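Local coordinates for proto-oncogene tyrosine-protein kinase receptor Ret (Danio rerio, PDB 7AMK) that is a receptor tyrosine kinase whose extracellular cadherin-like domains probably help to assemble the signalling complex with GDNF and its co-receptor GFR alpha 1, at residues A[1-5]-A[25-30]; A[22-26]-A[57-61]; A[36-40]-A[52-58]. The protein carries 4 engineered substitutions. All coordinates share one frame; numbering follows the deposited sequence.

Contact 1 of 3, residues A[1-5]-A[25-30]; sequences LYFPQ and VISMRE
A single antiparallel bridge between Tyr2 and Met28 ties the N-terminal residues of cadherin-like domain 1 to the loop that follows strand 21-24. Tyr2 and Met28 form a hydrogen-bonded pair: Met28 N gives a nearly straight bond to Tyr2 O (2.9 Å), and Tyr2 N returns one to Met28 O at 3.1 Å, lying in the carbonyl plane. The chain terminus is gripped by charge, since the Leu1 N amine makes a 2.8 Å salt bridge to Glu30 OE1, approached on its anti side, and also bonds to Glu34. Tyr2 and Met28 point their side chains the same way, side by side. The tyrosine torsion sets CG between its backbone N and carbonyl carbon (chi1 67°), which lays one ring face over Met28 CB in a CH-pi contact, offset toward the rim and 4.3 Å from the ring centroid; Met28 SD sits obliquely in a Met-aromatic contact, and Glu30 CG meets the ring edge at CD1 (3.6 Å). With Tyr2 cut back to an alanine, Met28 CB and Glu30 CG would probably lose their aromatic cover, and Thr141 N its weak bond to the hydroxyl. Phe3 turns a ring edge to Ile26 O, with CD1 3.3 Å from that oxygen, while Pro4 CD packs on Met28 CG. Ser27 OG, buried against Leu1 CB at 3.4 Å, has no hydrogen-bonding partner in the model. Val91 of strand 83-92 touches Leu1, Phe3 and Ser27, whereas Tyr2 and Met28 reach Ile140 of strand 139-141, and Pro4 and Met28 touch Leu149 of strand 147-151.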
loop_
_atom_site.group_PDB
_atom_site.type_symbol
_atom_site.label_atom_id
_atom_site.label_comp_id
_atom_site.label_asym_id
_atom_site.label_seq_id
_atom_site.Cartn_x
_atom_site.Cartn_y
_atom_site.Cartn_z
ATOM N N LEU A 1 -18.995 -38.431 22.662
ATOM C CA LEU A 1 -19.680 -39.100 21.560
ATOM C C LEU A 1 -19.770 -38.187 20.356
ATOM O O LEU A 1 -20.080 -37.020 20.482
ATOM C CB LEU A 1 -21.077 -39.546 21.999
ATOM C CG LEU A 1 -21.128 -40.434 23.260
ATOM C CD1 LEU A 1 -22.576 -40.635 23.757
ATOM C CD2 LEU A 1 -20.398 -41.788 23.097
ATOM N N TYR A 2 -19.452 -38.702 19.176
ATOM C CA TYR A 2 -19.791 -37.974 17.964
ATOM C C TYR A 2 -20.164 -38.979 16.898
ATOM O O TYR A 2 -19.912 -40.176 17.034
ATOM C CB TYR A 2 -18.658 -37.061 17.470
ATOM C CG TYR A 2 -17.408 -37.781 16.970
ATOM C CD1 TYR A 2 -16.442 -38.205 17.860
ATOM C CD2 TYR A 2 -17.212 -38.044 15.600
ATOM C CE1 TYR A 2 -15.296 -38.844 17.439
ATOM C CE2 TYR A 2 -16.059 -38.696 15.152
ATOM C CZ TYR A 2 -15.094 -39.097 16.092
ATOM O OH TYR A 2 -13.922 -39.753 15.720
ATOM N N PHE A 3 -20.788 -38.475 15.845
ATOM C CA PHE A 3 -21.324 -39.302 14.780
ATOM C C PHE A 3 -20.410 -39.238 13.569
ATOM O O PHE A 3 -20.149 -38.142 13.055
ATOM C CB PHE A 3 -22.722 -38.826 14.416
ATOM C CG PHE A 3 -23.748 -39.047 15.494
ATOM C CD1 PHE A 3 -24.115 -40.322 15.869
ATOM C CD2 PHE A 3 -24.382 -37.973 16.093
ATOM C CE1 PHE A 3 -25.074 -40.527 16.842
ATOM C CE2 PHE A 3 -25.346 -38.166 17.078
ATOM C CZ PHE A 3 -25.696 -39.441 17.448
ATOM N N PRO A 4 -19.867 -40.359 13.102
ATOM C CA PRO A 4 -19.042 -40.329 11.891
ATOM C C PRO A 4 -19.847 -40.139 10.599
ATOM O O PRO A 4 -19.258 -40.074 9.516
ATOM C CB PRO A 4 -18.361 -41.698 11.918
ATOM C CG PRO A 4 -19.377 -42.586 12.630
ATOM C CD PRO A 4 -19.880 -41.688 13.738
ATOM N N GLN A 5 -21.165 -40.007 10.700
ATOM C CA GLN A 5 -22.060 -40.031 9.561
ATOM C C GLN A 5 -23.277 -39.183 9.919
ATOM O O GLN A 5 -23.901 -39.413 10.958
ATOM C CB GLN A 5 -22.438 -41.489 9.260
ATOM C CG GLN A 5 -23.309 -41.669 8.056
ATOM C CD GLN A 5 -23.484 -43.124 7.667
ATOM O OE1 GLN A 5 -22.702 -43.993 8.062
ATOM N NE2 GLN A 5 -24.522 -43.394 6.882
ATOM N N VAL A 25 -27.177 -47.406 13.821
ATOM C CA VAL A 25 -26.595 -46.078 14.038
ATOM C C VAL A 25 -25.329 -46.235 14.865
ATOM O O VAL A 25 -25.335 -46.923 15.898
ATOM C CB VAL A 25 -27.590 -45.165 14.775
ATOM C CG1 VAL A 25 -26.919 -43.885 15.237
ATOM C CG2 VAL A 25 -28.791 -44.865 13.922
ATOM N N ILE A 26 -24.245 -45.575 14.445
ATOM C CA ILE A 26 -22.944 -45.685 15.101
ATOM C C ILE A 26 -22.639 -44.409 15.876
ATOM O O ILE A 26 -22.817 -43.298 15.356
ATOM C CB ILE A 26 -21.817 -45.962 14.096
ATOM C CG1 ILE A 26 -22.104 -47.237 13.320
ATOM C CG2 ILE A 26 -20.452 -46.024 14.824
ATOM C CD1 ILE A 26 -21.917 -48.472 14.140
ATOM N N SER A 27 -22.148 -44.567 17.103
ATOM C CA SER A 27 -21.617 -43.444 17.865
ATOM C C SER A 27 -20.187 -43.766 18.260
ATOM O O SER A 27 -19.911 -44.865 18.741
ATOM C CB SER A 27 -22.451 -43.165 19.123
ATOM O OG SER A 27 -22.044 -41.972 19.785
ATOM N N MET A 28 -19.276 -42.833 18.049
ATOM C CA MET A 28 -17.893 -43.068 18.423
ATOM C C MET A 28 -17.562 -42.413 19.758
ATOM O O MET A 28 -17.988 -41.286 20.036
ATOM C CB MET A 28 -16.968 -42.590 17.325
ATOM C CG MET A 28 -17.162 -43.485 16.114
ATOM S SD MET A 28 -15.731 -43.521 15.121
ATOM C CE MET A 28 -14.600 -44.451 16.162
ATOM N N ARG A 29 -16.840 -43.153 20.594
ATOM C CA ARG A 29 -16.457 -42.669 21.912
ATOM C C ARG A 29 -15.298 -41.691 21.811
ATOM O O ARG A 29 -14.306 -41.940 21.118
ATOM C CB ARG A 29 -16.069 -43.835 22.817
ATOM C CG ARG A 29 -17.194 -44.824 23.046
ATOM C CD ARG A 29 -16.647 -46.204 23.360
ATOM N NE ARG A 29 -17.497 -46.987 24.256
ATOM C CZ ARG A 29 -18.461 -47.812 23.865
ATOM N NH1 ARG A 29 -18.794 -47.938 22.586
ATOM N NH2 ARG A 29 -19.108 -48.533 24.780
ATOM N N GLU A 30 -15.434 -40.571 22.501
ATOM C CA GLU A 30 -14.338 -39.631 22.618
ATOM C C GLU A 30 -13.453 -39.902 23.830
ATOM O O GLU A 30 -12.441 -39.218 24.002
ATOM C CB GLU A 30 -14.891 -38.214 22.648
ATOM C CG GLU A 30 -15.321 -37.760 21.255
ATOM C CD GLU A 30 -16.090 -36.477 21.293
ATOM O OE1 GLU A 30 -17.078 -36.421 22.048
ATOM O OE2 GLU A 30 -15.708 -35.521 20.587
HETATM O O HOH W 1 -22.947 -41.524 12.530
#

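Contact 2 of 3, residues A[22-26]-A[57-61]; sequences LLQVI and SGVLY
Leu23 and Leu60 lie side by side, pointing the same way from one face of the sheet, and Leu23 CD1 rests 3.9 Å from Leu60 CD2. Leu23 holds CG between its backbone N and carbonyl carbon (chi1 51°), a turn that brings CD1 over to its partner; both leucines also pack on Val109 of strand 106-114. On the other face Gln24 crosses Val59 obliquely, its CG 3.9 Å from Val59 CG2. The extended Gln24 chain takes its amide to partners beyond the two segments: OE1 accepts from Gln151, and NE2 bonds to Glu186 and to a water that also donates to Val25 O and Ser57 O. Leu22 lays CB against Leu60 O, 3.4 Å away. Backbone bonds fix this register, with Leu60 N to Leu23 O at 2.7 Å and Leu22 N to Leu60 O at 2.8 Å. Where the strands run out, Val25 N reaches Gly58 O (3.0 Å) from above the carbonyl plane. A side chain on Gly58 would run into Val25 O. Segments 22-24 and 59-61 run antiparallel at 162°; outer strand 21-24 here pairs with the central strand 59-62 of a three-stranded sheet, as in the two-sheet beta sandwich of cadherin-like domains.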
loop_
_atom_site.group_PDB
_atom_site.type_symbol
_atom_site.label_atom_id
_atom_site.label_comp_id
_atom_site.label_asym_id
_atom_site.label_seq_id
_atom_site.Cartn_x
_atom_site.Cartn_y
_atom_site.Cartn_z
ATOM N N LEU A 22 -33.280 -52.944 10.563
ATOM C CA LEU A 22 -33.224 -52.009 9.439
ATOM C C LEU A 22 -31.827 -51.456 9.205
ATOM O O LEU A 22 -31.345 -51.424 8.063
ATOM C CB LEU A 22 -34.196 -50.838 9.662
ATOM C CG LEU A 22 -35.670 -51.206 9.865
ATOM C CD1 LEU A 22 -36.532 -49.971 10.173
ATOM C CD2 LEU A 22 -36.240 -51.970 8.654
ATOM N N LEU A 23 -31.169 -51.012 10.268
ATOM C CA LEU A 23 -29.836 -50.440 10.163
ATOM C C LEU A 23 -29.328 -50.216 11.579
ATOM O O LEU A 23 -30.076 -50.334 12.552
ATOM C CB LEU A 23 -29.833 -49.131 9.353
ATOM C CG LEU A 23 -30.853 -48.046 9.756
ATOM C CD1 LEU A 23 -30.419 -47.189 10.973
ATOM C CD2 LEU A 23 -31.198 -47.155 8.568
ATOM N N GLN A 24 -28.041 -49.898 11.677
ATOM C CA GLN A 24 -27.359 -49.668 12.945
ATOM C C GLN A 24 -26.708 -48.289 12.930
ATOM O O GLN A 24 -25.835 -48.021 12.094
ATOM C CB GLN A 24 -26.317 -50.750 13.193
ATOM C CG GLN A 24 -25.611 -50.587 14.532
ATOM C CD GLN A 24 -24.415 -51.504 14.632
ATOM O OE1 GLN A 24 -24.297 -52.450 13.854
ATOM N NE2 GLN A 24 -23.506 -51.219 15.578
ATOM N N VAL A 25 -27.177 -47.406 13.821
ATOM C CA VAL A 25 -26.595 -46.078 14.038
ATOM C C VAL A 25 -25.329 -46.235 14.865
ATOM O O VAL A 25 -25.335 -46.923 15.898
ATOM C CB VAL A 25 -27.590 -45.165 14.775
ATOM C CG1 VAL A 25 -26.919 -43.885 15.237
ATOM C CG2 VAL A 25 -28.791 -44.865 13.922
ATOM N N ILE A 26 -24.245 -45.575 14.445
ATOM C CA ILE A 26 -22.944 -45.685 15.101
ATOM C C ILE A 26 -22.639 -44.409 15.876
ATOM O O ILE A 26 -22.817 -43.298 15.356
ATOM C CB ILE A 26 -21.817 -45.962 14.096
ATOM C CG1 ILE A 26 -22.104 -47.237 13.320
ATOM C CG2 ILE A 26 -20.452 -46.024 14.824
ATOM C CD1 ILE A 26 -21.917 -48.472 14.140
ATOM N N SER A 57 -27.252 -51.036 21.526
ATOM C CA SER A 57 -26.577 -51.353 20.280
ATOM C C SER A 57 -26.831 -50.321 19.192
ATOM O O SER A 57 -26.040 -50.235 18.251
ATOM C CB SER A 57 -26.997 -52.748 19.791
ATOM O OG SER A 57 -28.325 -52.767 19.284
ATOM N N GLY A 58 -27.873 -49.507 19.317
ATOM C CA GLY A 58 -28.146 -48.559 18.255
ATOM C C GLY A 58 -28.769 -49.166 17.017
ATOM O O GLY A 58 -28.871 -48.488 15.995
ATOM N N VAL A 59 -29.182 -50.424 17.067
ATOM C CA VAL A 59 -29.849 -51.041 15.924
ATOM C C VAL A 59 -31.291 -50.558 15.880
ATOM O O VAL A 59 -31.990 -50.568 16.893
ATOM C CB VAL A 59 -29.769 -52.572 16.008
ATOM C CG1 VAL A 59 -30.624 -53.207 14.899
ATOM C CG2 VAL A 59 -28.296 -53.031 15.937
ATOM N N LEU A 60 -31.729 -50.109 14.710
ATOM C CA LEU A 60 -33.097 -49.646 14.502
ATOM C C LEU A 60 -33.943 -50.781 13.927
ATOM O O LEU A 60 -33.546 -51.423 12.947
ATOM C CB LEU A 60 -33.105 -48.435 13.572
ATOM C CG LEU A 60 -34.392 -47.716 13.179
ATOM C CD1 LEU A 60 -35.034 -47.050 14.392
ATOM C CD2 LEU A 60 -34.077 -46.679 12.107
ATOM N N TYR A 61 -35.101 -51.025 14.547
ATOM C CA TYR A 61 -36.010 -52.122 14.228
ATOM C C TYR A 61 -37.399 -51.601 13.861
ATOM O O TYR A 61 -37.871 -50.584 14.387
ATOM C CB TYR A 61 -36.185 -53.087 15.426
ATOM C CG TYR A 61 -34.968 -53.867 15.837
ATOM C CD1 TYR A 61 -34.673 -55.089 15.247
ATOM C CD2 TYR A 61 -34.125 -53.398 16.847
ATOM C CE1 TYR A 61 -33.545 -55.810 15.629
ATOM C CE2 TYR A 61 -33.005 -54.114 17.234
ATOM C CZ TYR A 61 -32.721 -55.317 16.619
ATOM O OH TYR A 61 -31.609 -56.027 16.992
HETATM O O HOH W 2 -24.207 -48.706 17.220
#

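Contact 3 of 3, residues A[36-40]-A[52-58]; sequences PYFFL and HIDEASG. With NAG (2-acetamido-2-deoxy-beta-D-glucopyranose), chain O.
The alpha carbon of a glycine lies over an aromatic face, offset toward the rim: Gly58 CA is 3.5 Å from the centroid of the Phe38 ring, only 16° off the ring normal, a close CH-pi contact. A side chain on Gly58 would collide with Phe38 CZ, and the residue's backbone angles would also press a beta carbon against the preceding carbonyl. Phe38 reaches this place with CG anti to its carbonyl carbon (chi1 -58°), and its ring edge meets Glu55 O, which stands 3.2 Å from CD2. The same oxygen accepts a straight bond from Phe38 N, in the carbonyl plane and on a lone pair, at 2.9 Å. Ile53, whose side chain points toward 36-40, sets CG2 3.5 Å from Phe39 CA and CD1 against Phe38 CB, while Leu40 packs its CG near the same CG2. Glu55 crosses Tyr37 obliquely, putting OE2 in plane at the ring edge, 3.2 Å from CD2, with carboxylate and ring planes 50° apart. The turn itself is wound round Asp54: OD1 accepts from Ala56 N, making an Asx turn, and from Ser57 N at 3.0 Å, while Asp54 O takes Gly58 N. His52, within strand 51-53, neighbours an N-acetylglucosamine of a glycan attached to the protein itself; the modelled approach of its acetyl methyl is doubtfully close. Strand 83-92 backs the contact, Val89 touching both Leu40 and Ile53. With two amides on one carboxylate oxygen, the turn from Asp54 to Gly58 is held largely by its own polar groups, so that the link to strand 37-40 rests on one conventional backbone bond, CA-H...O contacts, and apolar and CH-pi packing.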
loop_
_atom_site.group_PDB
_atom_site.type_symbol
_atom_site.label_atom_id
_atom_site.label_comp_id
_atom_site.label_asym_id
_atom_site.label_seq_id
_atom_site.Cartn_x
_atom_site.Cartn_y
_atom_site.Cartn_z
ATOM N N PRO A 36 -22.520 -45.043 24.947
ATOM C CA PRO A 36 -23.660 -44.400 24.276
ATOM C C PRO A 36 -25.014 -44.996 24.646
ATOM O O PRO A 36 -25.167 -46.200 24.852
ATOM C CB PRO A 36 -23.347 -44.617 22.788
ATOM C CG PRO A 36 -22.562 -45.868 22.756
ATOM C CD PRO A 36 -21.808 -45.977 24.053
ATOM N N TYR A 37 -26.000 -44.113 24.748
ATOM C CA TYR A 37 -27.401 -44.467 24.948
ATOM C C TYR A 37 -28.171 -43.886 23.783
ATOM O O TYR A 37 -28.297 -42.660 23.667
ATOM C CB TYR A 37 -27.974 -43.907 26.242
ATOM C CG TYR A 37 -27.359 -44.398 27.522
ATOM C CD1 TYR A 37 -26.200 -43.823 28.016
ATOM C CD2 TYR A 37 -27.979 -45.390 28.273
ATOM C CE1 TYR A 37 -25.658 -44.233 29.199
ATOM C CE2 TYR A 37 -27.442 -45.810 29.452
ATOM C CZ TYR A 37 -26.278 -45.228 29.914
ATOM O OH TYR A 37 -25.735 -45.644 31.104
ATOM N N PHE A 38 -28.699 -44.763 22.948
ATOM C CA PHE A 38 -29.444 -44.375 21.766
ATOM C C PHE A 38 -30.926 -44.267 22.087
ATOM O O PHE A 38 -31.446 -45.002 22.925
ATOM C CB PHE A 38 -29.253 -45.414 20.664
ATOM C CG PHE A 38 -27.830 -45.628 20.260
ATOM C CD1 PHE A 38 -27.270 -44.879 19.229
ATOM C CD2 PHE A 38 -27.064 -46.605 20.871
ATOM C CE1 PHE A 38 -25.954 -45.086 18.840
ATOM C CE2 PHE A 38 -25.747 -46.819 20.469
ATOM C CZ PHE A 38 -25.200 -46.050 19.445
ATOM N N PHE A 39 -31.616 -43.391 21.363
ATOM C CA PHE A 39 -33.052 -43.242 21.518
ATOM C C PHE A 39 -33.634 -42.520 20.308
ATOM O O PHE A 39 -32.950 -41.725 19.650
ATOM C CB PHE A 39 -33.377 -42.488 22.813
ATOM C CG PHE A 39 -32.560 -41.244 23.020
ATOM C CD1 PHE A 39 -31.276 -41.311 23.558
ATOM C CD2 PHE A 39 -33.083 -39.997 22.713
ATOM C CE1 PHE A 39 -30.535 -40.156 23.777
ATOM C CE2 PHE A 39 -32.339 -38.842 22.920
ATOM C CZ PHE A 39 -31.057 -38.923 23.450
ATOM N N LEU A 40 -34.918 -42.786 20.046
ATOM C CA LEU A 40 -35.665 -42.104 18.986
ATOM C C LEU A 40 -36.189 -40.752 19.445
ATOM O O LEU A 40 -36.624 -40.587 20.587
ATOM C CB LEU A 40 -36.844 -42.952 18.505
ATOM C CG LEU A 40 -36.444 -44.152 17.647
ATOM C CD1 LEU A 40 -37.595 -45.108 17.444
ATOM C CD2 LEU A 40 -35.937 -43.666 16.323
ATOM N N HIS A 52 -38.383 -48.881 16.608
ATOM C CA HIS A 52 -37.773 -49.027 17.923
ATOM C C HIS A 52 -36.263 -49.105 17.744
ATOM O O HIS A 52 -35.793 -49.828 16.866
ATOM C CB HIS A 52 -38.311 -50.279 18.618
ATOM C CG HIS A 52 -37.473 -50.751 19.769
ATOM N ND1 HIS A 52 -37.578 -50.220 21.040
ATOM C CD2 HIS A 52 -36.528 -51.720 19.844
ATOM C CE1 HIS A 52 -36.722 -50.829 21.843
ATOM N NE2 HIS A 52 -36.074 -51.742 21.141
ATOM N N ILE A 53 -35.507 -48.345 18.538
ATOM C CA ILE A 53 -34.048 -48.389 18.491
ATOM C C ILE A 53 -33.551 -49.020 19.779
ATOM O O ILE A 53 -34.038 -48.704 20.868
ATOM C CB ILE A 53 -33.404 -47.001 18.249
ATOM C CG1 ILE A 53 -32.016 -47.155 17.593
ATOM C CG2 ILE A 53 -33.289 -46.185 19.547
ATOM C CD1 ILE A 53 -31.297 -45.828 17.283
ATOM N N ASP A 54 -32.613 -49.942 19.647
ATOM C CA ASP A 54 -32.053 -50.572 20.829
ATOM C C ASP A 54 -31.129 -49.586 21.530
ATOM O O ASP A 54 -30.176 -49.079 20.924
ATOM C CB ASP A 54 -31.315 -51.841 20.438
ATOM C CG ASP A 54 -30.857 -52.603 21.622
ATOM O OD1 ASP A 54 -29.961 -52.099 22.329
ATOM O OD2 ASP A 54 -31.428 -53.683 21.872
ATOM N N GLU A 55 -31.425 -49.312 22.802
ATOM C CA GLU A 55 -30.702 -48.299 23.562
ATOM C C GLU A 55 -29.197 -48.565 23.618
ATOM O O GLU A 55 -28.409 -47.610 23.610
ATOM C CB GLU A 55 -31.284 -48.204 24.967
ATOM C CG GLU A 55 -30.823 -47.001 25.781
ATOM C CD GLU A 55 -31.498 -46.935 27.152
ATOM O OE1 GLU A 55 -32.741 -46.849 27.185
ATOM O OE2 GLU A 55 -30.798 -46.983 28.190
ATOM N N ALA A 56 -28.771 -49.834 23.661
ATOM C CA ALA A 56 -27.354 -50.193 23.819
ATOM C C ALA A 56 -26.617 -50.403 22.506
ATOM O O ALA A 56 -25.453 -50.015 22.393
ATOM C CB ALA A 56 -27.203 -51.467 24.648
ATOM N N SER A 57 -27.252 -51.036 21.526
ATOM C CA SER A 57 -26.577 -51.353 20.280
ATOM C C SER A 57 -26.831 -50.321 19.192
ATOM O O SER A 57 -26.040 -50.235 18.251
ATOM C CB SER A 57 -26.997 -52.748 19.791
ATOM O OG SER A 57 -28.325 -52.767 19.284
ATOM N N GLY A 58 -27.873 -49.507 19.317
ATOM C CA GLY A 58 -28.146 -48.559 18.255
ATOM C C GLY A 58 -28.769 -49.166 17.017
ATOM O O GLY A 58 -28.871 -48.488 15.995
HETATM C C1 NAG O . -44.592 -49.948 19.348
HETATM C C2 NAG O . -44.090 -49.131 20.530
HETATM C C3 NAG O . -45.020 -49.327 21.719
HETATM C C4 NAG O . -46.451 -48.964 21.333
HETATM C C5 NAG O . -46.904 -49.702 20.067
HETATM C C6 NAG O . -48.222 -49.176 19.533
HETATM C C7 NAG O . -41.679 -48.673 20.651
HETATM C C8 NAG O . -40.336 -49.188 21.079
HETATM N N2 NAG O . -42.721 -49.479 20.885
HETATM O O3 NAG O . -44.572 -48.507 22.793
HETATM O O4 NAG O . -47.340 -49.276 22.399
HETATM O O5 NAG O . -45.941 -49.536 19.011
HETATM O O6 NAG O . -48.993 -50.177 18.882
HETATM O O7 NAG O . -41.812 -47.578 20.115
#

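Overall arrangement
All three contacts lie in cadherin-like domain 1, at the N-terminal end of the receptor's extracellular chain. Contacts 2 and 3 are close neighbours, their centres about 7 Å apart, and contact 1 is about 12 Å from each. Contact 1 closes before contact 3 opens along the chain, and it shares Val25 and Ile26 with contact 2, where strand 21-24 passes into the loop. Contacts 2 and 3 share Ser57 and Gly58 and reach the same three-stranded sheet, 21-24, 59-62 and 51-53, whereas strand 37-40 edges the other sheet. Contact 1 also reaches strands 139-141 and 147-151 of the second domain, while contacts 2 and 3 tie strand 21-24 and the turn 54-58 to the two sheets.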